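Local coordinates for protein activated BY transcription factor SSRB (Salmonella enterica, PDB 2WNW) that belongs to glycosyl hydrolase family 30, pairs a TIM barrel with a beta sandwich, and is named for its activation by the transcription factor SsrB, at residues Q194-A199 with A266-T271; E211-F216 with V246-L251; H240-L245 with I318-S323. One frame throughout, in Å; residues are numbered along the deposited sequence.

Interaction 1: Q194-A199 with A266-T271; sequences QNEPVA and AFHWYT
N195 and E196 meet H268 from across the mouth of the barrel. The tight part is the imidazole edge. N195 OD1 lies 3.2 Å from H268 CE1, close to the ring plane. The amide and the ring are tilted only 25° apart. N195 reaches this place because its CG is anti to the backbone N (chi1 175°). The polar ends are tied elsewhere: N195 OD1 bonds to R87, and H268 NE2 bonds to D239. So R87 fixes the N195 amide oxygen and D239 fixes the H268 ring nitrogen. E196 packs more loosely. Its CG stays 3.8 Å from H268 CE1. The carboxylate is turned almost perpendicular to the ring (86°), with E196 OE2 at the ring edge, 4.0 Å from H268 ND1. E196 OE2 also hydrogen-bonds a bound glycerol, consistent with a pocket on this side. Further along the turn from E196 to A199, V198 is exposed. The 194-199 loop follows strand 190-192, and H268 belongs to the sixth barrel strand, which begins at 264. An Asn-Glu pair just after the fourth barrel strand is a hallmark of clan GH-A glycosyl hydrolases, and the arrangement is consistent with their central pocket.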
loop_
_atom_site.group_PDB
_atom_site.type_symbol
_atom_site.label_atom_id
_atom_site.label_comp_id
_atom_site.label_asym_id
_atom_site.label_seq_id
_atom_site.Cartn_x
_atom_site.Cartn_y
_atom_site.Cartn_z
ATOM N N GLN A 194 -19.045 -1.742 -21.819
ATOM C CA GLN A 194 -18.583 -2.958 -22.470
ATOM C C GLN A 194 -17.575 -3.695 -21.601
ATOM O O GLN A 194 -16.705 -3.080 -20.979
ATOM C CB GLN A 194 -17.931 -2.591 -23.807
ATOM C CG GLN A 194 -17.111 -3.690 -24.460
ATOM C CD GLN A 194 -17.965 -4.825 -24.985
ATOM O OE1 GLN A 194 -19.025 -4.599 -25.560
ATOM N NE2 GLN A 194 -17.490 -6.054 -24.817
ATOM N N ASN A 195 -17.701 -5.015 -21.561
ATOM C CA ASN A 195 -16.782 -5.845 -20.800
ATOM C C ASN A 195 -15.457 -5.868 -21.569
ATOM O O ASN A 195 -15.438 -6.165 -22.768
ATOM C CB ASN A 195 -17.334 -7.273 -20.693
ATOM C CG ASN A 195 -16.365 -8.229 -20.014
ATOM O OD1 ASN A 195 -16.080 -8.105 -18.822
ATOM N ND2 ASN A 195 -15.848 -9.185 -20.777
ATOM N N GLU A 196 -14.364 -5.520 -20.891
ATOM C CA GLU A 196 -13.030 -5.541 -21.501
ATOM C C GLU A 196 -12.998 -4.960 -22.919
ATOM O O GLU A 196 -12.665 -5.660 -23.880
ATOM C CB GLU A 196 -12.516 -6.984 -21.531
ATOM C CG GLU A 196 -12.478 -7.661 -20.169
ATOM C CD GLU A 196 -11.856 -9.046 -20.218
ATOM O OE1 GLU A 196 -10.781 -9.196 -20.832
ATOM O OE2 GLU A 196 -12.430 -9.983 -19.633
ATOM N N PRO A 197 -13.303 -3.659 -23.057
ATOM C CA PRO A 197 -13.334 -2.940 -24.336
ATOM C C PRO A 197 -12.059 -2.902 -25.171
ATOM O O PRO A 197 -12.089 -2.455 -26.315
ATOM C CB PRO A 197 -13.795 -1.543 -23.932
ATOM C CG PRO A 197 -13.232 -1.391 -22.541
ATOM C CD PRO A 197 -13.542 -2.734 -21.933
ATOM N N VAL A 198 -10.942 -3.356 -24.618
ATOM C CA VAL A 198 -9.696 -3.344 -25.375
ATOM C C VAL A 198 -9.192 -4.755 -25.648
ATOM O O VAL A 198 -8.092 -4.934 -26.169
ATOM C CB VAL A 198 -8.581 -2.564 -24.627
ATOM C CG1 VAL A 198 -9.020 -1.128 -24.386
ATOM C CG2 VAL A 198 -8.252 -3.254 -23.308
ATOM N N ALA A 199 -10.000 -5.757 -25.316
ATOM C CA ALA A 199 -9.565 -7.134 -25.505
ATOM C C ALA A 199 -10.377 -7.997 -26.461
ATOM O O ALA A 199 -11.592 -8.149 -26.321
ATOM C CB ALA A 199 -9.477 -7.832 -24.151
ATOM N N ALA A 266 -14.868 0.279 -13.487
ATOM C CA ALA A 266 -14.968 -1.079 -12.973
ATOM C C ALA A 266 -13.654 -1.742 -13.368
ATOM O O ALA A 266 -13.042 -1.355 -14.360
ATOM C CB ALA A 266 -16.138 -1.798 -13.616
ATOM N N PHE A 267 -13.200 -2.724 -12.597
ATOM C CA PHE A 267 -11.955 -3.396 -12.944
ATOM C C PHE A 267 -11.945 -4.861 -12.543
ATOM O O PHE A 267 -12.731 -5.293 -11.699
ATOM C CB PHE A 267 -10.748 -2.672 -12.331
ATOM C CG PHE A 267 -10.835 -2.485 -10.840
ATOM C CD1 PHE A 267 -11.320 -1.298 -10.302
ATOM C CD2 PHE A 267 -10.436 -3.500 -9.976
ATOM C CE1 PHE A 267 -11.405 -1.120 -8.920
ATOM C CE2 PHE A 267 -10.518 -3.334 -8.591
ATOM C CZ PHE A 267 -11.003 -2.141 -8.066
ATOM N N HIS A 268 -11.049 -5.615 -13.173
ATOM C CA HIS A 268 -10.897 -7.046 -12.934
ATOM C C HIS A 268 -9.499 -7.300 -12.368
ATOM O O HIS A 268 -8.702 -6.367 -12.235
ATOM C CB HIS A 268 -11.082 -7.813 -14.249
ATOM C CG HIS A 268 -12.366 -7.500 -14.960
ATOM N ND1 HIS A 268 -12.633 -7.942 -16.239
ATOM C CD2 HIS A 268 -13.452 -6.789 -14.573
ATOM C CE1 HIS A 268 -13.827 -7.513 -16.610
ATOM N NE2 HIS A 268 -14.346 -6.810 -15.617
ATOM N N TRP A 269 -9.187 -8.558 -12.058
ATOM C CA TRP A 269 -7.888 -8.877 -11.469
ATOM C C TRP A 269 -6.982 -9.785 -12.289
ATOM O O TRP A 269 -5.960 -10.247 -11.790
ATOM C CB TRP A 269 -8.089 -9.527 -10.091
ATOM C CG TRP A 269 -8.627 -10.957 -10.107
ATOM C CD1 TRP A 269 -8.523 -11.874 -11.122
ATOM C CD2 TRP A 269 -9.259 -11.646 -9.017
ATOM N NE1 TRP A 269 -9.043 -13.087 -10.727
ATOM C CE2 TRP A 269 -9.501 -12.975 -9.440
ATOM C CE3 TRP A 269 -9.640 -11.270 -7.719
ATOM C CZ2 TRP A 269 -10.107 -13.931 -8.612
ATOM C CZ3 TRP A 269 -10.244 -12.227 -6.893
ATOM C CH2 TRP A 269 -10.469 -13.536 -7.346
ATOM N N TYR A 270 -7.330 -10.023 -13.546
ATOM C CA TYR A 270 -6.566 -10.961 -14.358
ATOM C C TYR A 270 -5.096 -10.684 -14.672
ATOM O O TYR A 270 -4.410 -11.575 -15.174
ATOM C CB TYR A 270 -7.351 -11.269 -15.637
ATOM C CG TYR A 270 -8.740 -11.813 -15.337
ATOM C CD1 TYR A 270 -9.882 -11.083 -15.661
ATOM C CD2 TYR A 270 -8.906 -13.040 -14.695
ATOM C CE1 TYR A 270 -11.160 -11.562 -15.352
ATOM C CE2 TYR A 270 -10.176 -13.528 -14.381
ATOM C CZ TYR A 270 -11.298 -12.782 -14.712
ATOM O OH TYR A 270 -12.552 -13.256 -14.401
ATOM N N THR A 271 -4.600 -9.483 -14.381
ATOM C CA THR A 271 -3.185 -9.195 -14.627
ATOM C C THR A 271 -2.411 -8.939 -13.326
ATOM O O THR A 271 -1.281 -8.453 -13.346
ATOM C CB THR A 271 -2.980 -7.990 -15.575
ATOM O OG1 THR A 271 -3.593 -6.820 -15.022
ATOM C CG2 THR A 271 -3.576 -8.291 -16.952
#

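Interaction 2: E211-F216 with V246-L251; sequences EEETAF and VDWAEL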
loop_
_atom_site.group_PDB
_atom_site.type_symbol
_atom_site.label_atom_id
_atom_site.label_comp_id
_atom_site.label_asym_id
_atom_site.label_seq_id
_atom_site.Cartn_x
_atom_site.Cartn_y
_atom_site.Cartn_z
ATOM N N GLU A 211 -12.434 7.018 -26.388
ATOM C CA GLU A 211 -13.308 8.058 -26.933
ATOM C C GLU A 211 -14.676 7.461 -27.287
ATOM O O GLU A 211 -15.717 8.058 -27.015
ATOM C CB GLU A 211 -12.698 8.671 -28.201
ATOM C CG GLU A 211 -11.427 9.498 -28.010
ATOM C CD GLU A 211 -10.192 8.657 -27.718
ATOM O OE1 GLU A 211 -10.142 7.479 -28.140
ATOM O OE2 GLU A 211 -9.260 9.190 -27.081
ATOM N N GLU A 212 -14.660 6.281 -27.903
ATOM C CA GLU A 212 -15.889 5.600 -28.308
ATOM C C GLU A 212 -16.712 5.106 -27.131
ATOM O O GLU A 212 -17.938 5.250 -27.112
ATOM C CB GLU A 212 -15.551 4.426 -29.229
ATOM C CG GLU A 212 -15.089 4.861 -30.606
ATOM C CD GLU A 212 -14.353 3.770 -31.352
ATOM O OE1 GLU A 212 -14.027 3.982 -32.541
ATOM O OE2 GLU A 212 -14.092 2.705 -30.749
ATOM N N GLU A 213 -16.040 4.514 -26.150
ATOM C CA GLU A 213 -16.731 3.998 -24.978
ATOM C C GLU A 213 -17.426 5.124 -24.217
ATOM O O GLU A 213 -18.604 5.014 -23.869
ATOM C CB GLU A 213 -15.742 3.288 -24.046
ATOM C CG GLU A 213 -16.386 2.718 -22.788
ATOM C CD GLU A 213 -15.373 2.480 -21.679
ATOM O OE1 GLU A 213 -14.492 3.350 -21.499
ATOM O OE2 GLU A 213 -15.463 1.444 -20.988
ATOM N N THR A 214 -16.701 6.209 -23.958
ATOM C CA THR A 214 -17.282 7.320 -23.221
ATOM C C THR A 214 -18.378 8.019 -24.023
ATOM O O THR A 214 -19.366 8.470 -23.455
ATOM C CB THR A 214 -16.205 8.349 -22.785
ATOM O OG1 THR A 214 -15.469 8.801 -23.927
ATOM C CG2 THR A 214 -15.242 7.714 -21.783
ATOM N N ALA A 215 -18.213 8.103 -25.340
ATOM C CA ALA A 215 -19.237 8.741 -26.165
ATOM C C ALA A 215 -20.522 7.918 -26.091
ATOM O O ALA A 215 -21.623 8.468 -26.026
ATOM C CB ALA A 215 -18.766 8.853 -27.616
ATOM N N PHE A 216 -20.384 6.595 -26.086
ATOM C CA PHE A 216 -21.555 5.733 -26.021
ATOM C C PHE A 216 -22.282 5.935 -24.700
ATOM O O PHE A 216 -23.509 5.979 -24.655
ATOM C CB PHE A 216 -21.161 4.260 -26.162
ATOM C CG PHE A 216 -22.338 3.336 -26.297
ATOM C CD1 PHE A 216 -23.037 3.250 -27.497
ATOM C CD2 PHE A 216 -22.777 2.586 -25.212
ATOM C CE1 PHE A 216 -24.162 2.429 -27.612
ATOM C CE2 PHE A 216 -23.899 1.767 -25.319
ATOM C CZ PHE A 216 -24.592 1.689 -26.520
ATOM N N VAL A 246 -5.181 3.676 -14.577
ATOM C CA VAL A 246 -4.856 5.098 -14.596
ATOM C C VAL A 246 -4.815 5.701 -16.000
ATOM O O VAL A 246 -5.358 6.787 -16.226
ATOM C CB VAL A 246 -3.519 5.369 -13.872
ATOM C CG1 VAL A 246 -3.161 6.845 -13.966
ATOM C CG2 VAL A 246 -3.636 4.954 -12.406
ATOM N N ASP A 247 -4.183 5.004 -16.942
ATOM C CA ASP A 247 -4.087 5.504 -18.313
ATOM C C ASP A 247 -5.464 5.790 -18.913
ATOM O O ASP A 247 -5.682 6.832 -19.536
ATOM C CB ASP A 247 -3.353 4.501 -19.215
ATOM C CG ASP A 247 -1.901 4.286 -18.809
ATOM O OD1 ASP A 247 -1.220 5.273 -18.463
ATOM O OD2 ASP A 247 -1.433 3.124 -18.855
ATOM N N TRP A 248 -6.389 4.853 -18.725
ATOM C CA TRP A 248 -7.743 4.978 -19.253
ATOM C C TRP A 248 -8.525 6.087 -18.564
ATOM O O TRP A 248 -9.170 6.909 -19.221
ATOM C CB TRP A 248 -8.476 3.652 -19.081
ATOM C CG TRP A 248 -9.709 3.508 -19.910
ATOM C CD1 TRP A 248 -11.000 3.705 -19.507
ATOM C CD2 TRP A 248 -9.775 3.037 -21.257
ATOM N NE1 TRP A 248 -11.867 3.367 -20.519
ATOM C CE2 TRP A 248 -11.141 2.955 -21.605
ATOM C CE3 TRP A 248 -8.810 2.667 -22.205
ATOM C CZ2 TRP A 248 -11.567 2.518 -22.864
ATOM C CZ3 TRP A 248 -9.235 2.230 -23.457
ATOM C CH2 TRP A 248 -10.601 2.159 -23.773
ATOM N N ALA A 249 -8.468 6.105 -17.236
ATOM C CA ALA A 249 -9.175 7.116 -16.462
ATOM C C ALA A 249 -8.718 8.517 -16.860
ATOM O O ALA A 249 -9.534 9.424 -17.030
ATOM C CB ALA A 249 -8.938 6.885 -14.962
ATOM N N GLU A 250 -7.409 8.683 -17.017
ATOM C CA GLU A 250 -6.831 9.975 -17.383
ATOM C C GLU A 250 -7.424 10.496 -18.691
ATOM O O GLU A 250 -7.822 11.656 -18.789
ATOM C CB GLU A 250 -5.314 9.835 -17.528
ATOM C CG GLU A 250 -4.556 11.149 -17.577
ATOM C CD GLU A 250 -3.054 10.933 -17.629
ATOM O OE1 GLU A 250 -2.590 9.900 -17.105
ATOM O OE2 GLU A 250 -2.340 11.794 -18.179
ATOM N N LEU A 251 -7.471 9.629 -19.695
ATOM C CA LEU A 251 -8.013 9.991 -20.997
ATOM C C LEU A 251 -9.514 10.224 -20.940
ATOM O O LEU A 251 -10.028 11.170 -21.531
ATOM C CB LEU A 251 -7.707 8.888 -22.015
ATOM C CG LEU A 251 -6.338 8.898 -22.703
ATOM C CD1 LEU A 251 -5.275 9.426 -21.769
ATOM C CD2 LEU A 251 -6.004 7.496 -23.171
#
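E213 and W248 make a single side-chain hydrogen bond between two helices on the outside of the TIM barrel. E213 lies on helix 210-227, which follows strand 190-192. W248 lies on helix 245-252, which follows strand 234-239. The contact is small and partly buried. The indole N-H is the donor: W248 NE1 is 2.8 Å from E213 OE1. The bond is somewhat bent, with an N-H...O angle of 144°. OE1 lies almost in the indole plane. It accepts on its syn side, with NE1 20° out of the carboxylate plane. The carboxylate itself is turned steeply to the ring, at 78°, so the two groups do not stack. The six-membered ring adds a close approach, with W248 CZ2 3.3 Å from E213 OE1. Both side chains leave their helices with CG anti to the backbone N, which turns them towards each other. E213 OE2 has its own partner, the backbone N of W238. The carboxylate is thus gripped at both oxygens, which should fix its rotation. The indole also rests on V210 and V198 and meets the ring of W238. Elsewhere on helix 245-252, D247 and E250 form salt bridges to R39 of the second subunit. The same short helix thus contacts both helix 210-227 and the second subunit. The arrangement is that of neighbouring outer helices in a beta/alpha barrel, here joined by an indole-carboxylate bond beside W238 of strand 234-239.

Interaction 3: H240-L245 with I318-S323; sequences HDKDGL and IGNFKS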
loop_
_atom_site.group_PDB
_atom_site.type_symbol
_atom_site.label_atom_id
_atom_site.label_comp_id
_atom_site.label_asym_id
_atom_site.label_seq_id
_atom_site.Cartn_x
_atom_site.Cartn_y
_atom_site.Cartn_z
ATOM N N HIS A 240 -12.031 -3.638 -17.050
ATOM C CA HIS A 240 -10.931 -4.479 -17.496
ATOM C C HIS A 240 -9.896 -4.569 -16.371
ATOM O O HIS A 240 -10.142 -4.101 -15.255
ATOM C CB HIS A 240 -10.334 -3.888 -18.779
ATOM C CG HIS A 240 -9.444 -4.828 -19.535
ATOM N ND1 HIS A 240 -9.741 -6.164 -19.707
ATOM C CD2 HIS A 240 -8.286 -4.615 -20.205
ATOM C CE1 HIS A 240 -8.809 -6.732 -20.449
ATOM N NE2 HIS A 240 -7.913 -5.812 -20.766
ATOM N N ASP A 241 -8.738 -5.154 -16.653
ATOM C CA ASP A 241 -7.716 -5.334 -15.622
ATOM C C ASP A 241 -7.105 -4.065 -15.027
ATOM O O ASP A 241 -7.101 -3.009 -15.645
ATOM C CB ASP A 241 -6.634 -6.264 -16.162
ATOM C CG ASP A 241 -7.223 -7.524 -16.761
ATOM O OD1 ASP A 241 -8.060 -8.159 -16.084
ATOM O OD2 ASP A 241 -6.862 -7.879 -17.902
ATOM N N LYS A 242 -6.570 -4.192 -13.816
ATOM C CA LYS A 242 -6.007 -3.054 -13.101
ATOM C C LYS A 242 -4.745 -2.392 -13.659
ATOM O O LYS A 242 -4.442 -1.253 -13.305
ATOM C CB LYS A 242 -5.797 -3.444 -11.632
ATOM C CG LYS A 242 -7.115 -3.653 -10.888
ATOM C CD LYS A 242 -6.900 -4.023 -9.421
ATOM C CE LYS A 242 -6.633 -5.509 -9.257
ATOM N NZ LYS A 242 -6.300 -5.842 -7.840
ATOM N N ASP A 243 -4.020 -3.079 -14.536
ATOM C CA ASP A 243 -2.795 -2.509 -15.099
ATOM C C ASP A 243 -3.011 -1.286 -16.003
ATOM O O ASP A 243 -2.106 -0.465 -16.160
ATOM C CB ASP A 243 -2.027 -3.590 -15.861
ATOM C CG ASP A 243 -2.788 -4.102 -17.064
ATOM O OD1 ASP A 243 -2.567 -3.579 -18.178
ATOM O OD2 ASP A 243 -3.618 -5.019 -16.889
ATOM N N GLY A 244 -4.200 -1.154 -16.587
ATOM C CA GLY A 244 -4.458 -0.019 -17.466
ATOM C C GLY A 244 -5.431 0.997 -16.896
ATOM O O GLY A 244 -5.917 1.886 -17.601
ATOM N N LEU A 245 -5.697 0.872 -15.603
ATOM C CA LEU A 245 -6.636 1.736 -14.895
ATOM C C LEU A 245 -6.371 3.247 -14.982
ATOM O O LEU A 245 -7.240 4.016 -15.408
ATOM C CB LEU A 245 -6.682 1.299 -13.430
ATOM C CG LEU A 245 -7.927 1.553 -12.586
ATOM C CD1 LEU A 245 -9.172 1.093 -13.324
ATOM C CD2 LEU A 245 -7.774 0.802 -11.264
ATOM N N ILE A 318 -8.500 -7.767 -0.053
ATOM C CA ILE A 318 -7.900 -6.921 0.972
ATOM C C ILE A 318 -7.162 -5.747 0.338
ATOM O O ILE A 318 -7.350 -4.600 0.737
ATOM C CB ILE A 318 -6.937 -7.736 1.869
ATOM C CG1 ILE A 318 -7.747 -8.750 2.689
ATOM C CG2 ILE A 318 -6.152 -6.804 2.786
ATOM C CD1 ILE A 318 -6.903 -9.751 3.462
ATOM N N GLY A 319 -6.333 -6.034 -0.661
ATOM C CA GLY A 319 -5.596 -4.974 -1.327
ATOM C C GLY A 319 -6.493 -3.937 -1.987
ATOM O O GLY A 319 -6.245 -2.733 -1.887
ATOM N N ASN A 320 -7.536 -4.400 -2.669
ATOM C CA ASN A 320 -8.460 -3.496 -3.342
ATOM C C ASN A 320 -9.108 -2.535 -2.354
ATOM O O ASN A 320 -9.077 -1.323 -2.547
ATOM C CB ASN A 320 -9.557 -4.289 -4.070
ATOM C CG ASN A 320 -9.050 -4.973 -5.325
ATOM O OD1 ASN A 320 -9.762 -5.761 -5.948
ATOM N ND2 ASN A 320 -7.821 -4.672 -5.704
ATOM N N PHE A 321 -9.690 -3.074 -1.289
ATOM C CA PHE A 321 -10.352 -2.219 -0.313
ATOM C C PHE A 321 -9.400 -1.287 0.429
ATOM O O PHE A 321 -9.757 -0.148 0.727
ATOM C CB PHE A 321 -11.183 -3.075 0.644
ATOM C CG PHE A 321 -12.435 -3.621 0.012
ATOM C CD1 PHE A 321 -13.438 -2.758 -0.426
ATOM C CD2 PHE A 321 -12.600 -4.988 -0.183
ATOM C CE1 PHE A 321 -14.586 -3.247 -1.048
ATOM C CE2 PHE A 321 -13.746 -5.489 -0.805
ATOM C CZ PHE A 321 -14.740 -4.616 -1.239
ATOM N N LYS A 322 -8.185 -1.746 0.716
ATOM C CA LYS A 322 -7.225 -0.878 1.391
ATOM C C LYS A 322 -6.831 0.253 0.447
ATOM O O LYS A 322 -6.437 1.333 0.886
ATOM C CB LYS A 322 -5.962 -1.651 1.783
ATOM C CG LYS A 322 -6.147 -2.597 2.949
ATOM C CD LYS A 322 -5.189 -2.261 4.087
ATOM C CE LYS A 322 -5.438 -0.879 4.652
ATOM N NZ LYS A 322 -4.478 -0.531 5.749
ATOM N N SER A 323 -6.952 0.002 -0.854
ATOM C CA SER A 323 -6.567 0.986 -1.861
ATOM C C SER A 323 -7.656 1.917 -2.396
ATOM O O SER A 323 -7.372 2.756 -3.247
ATOM C CB SER A 323 -5.894 0.267 -3.031
ATOM O OG SER A 323 -4.795 -0.489 -2.555
#
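K242 reaches across to N320 where the loop after strand 234-239 meets helix 305-322, against F267 of strand 264-268 in the TIM barrel. K242 sits in that loop, and N320 is near the end of the helix. The contact is small and buried, and these two side chains carry it. From CB, which points toward the helix, the lysine first runs past the F267 ring. K242 CG and CD both lie beside that ring. CD and CE then run alongside the end of the N320 side chain. The chain bends at chi3 (-83°), and this turns the amine to its polar partners. NZ forms a salt bridge with D316, one turn before N320 on the same helix, and a hydrogen bond with the backbone O of D273. The buried charge is thus answered by a carboxylate and a carbonyl. F275 packs against both K242 and N320, and N320 also touches F267. The amide of N320 is probably turned over in the model. K242 NZ lies 2.9 Å from the atom modelled as N320 ND2; with the amide turned back this may be a hydrogen bond.

Overall arrangement
All three contacts belong to one TIM barrel, but to different parts of it. Interactions 1 and 3 are buried. Interaction 2 is partly buried and lies further out, between helices. Interactions 1 and 3 touch: the backbones of H268 and H240 are hydrogen-bonded, and T271 OG1 is bonded to D243 OD2. Interactions 1 and 2 touch where V198 CG1 packs on W248 CZ3. Segments 240-245 and 246-251 adjoin in sequence, so interactions 2 and 3 hold two parts of one loop-helix unit. The chemistry follows the place. Polar groups crowd together in interaction 1, and a neutral donor meets a carboxylate in interaction 2. In interaction 3 a buried lysine meets an amide, with its counter-charge D316 further back on the same helix.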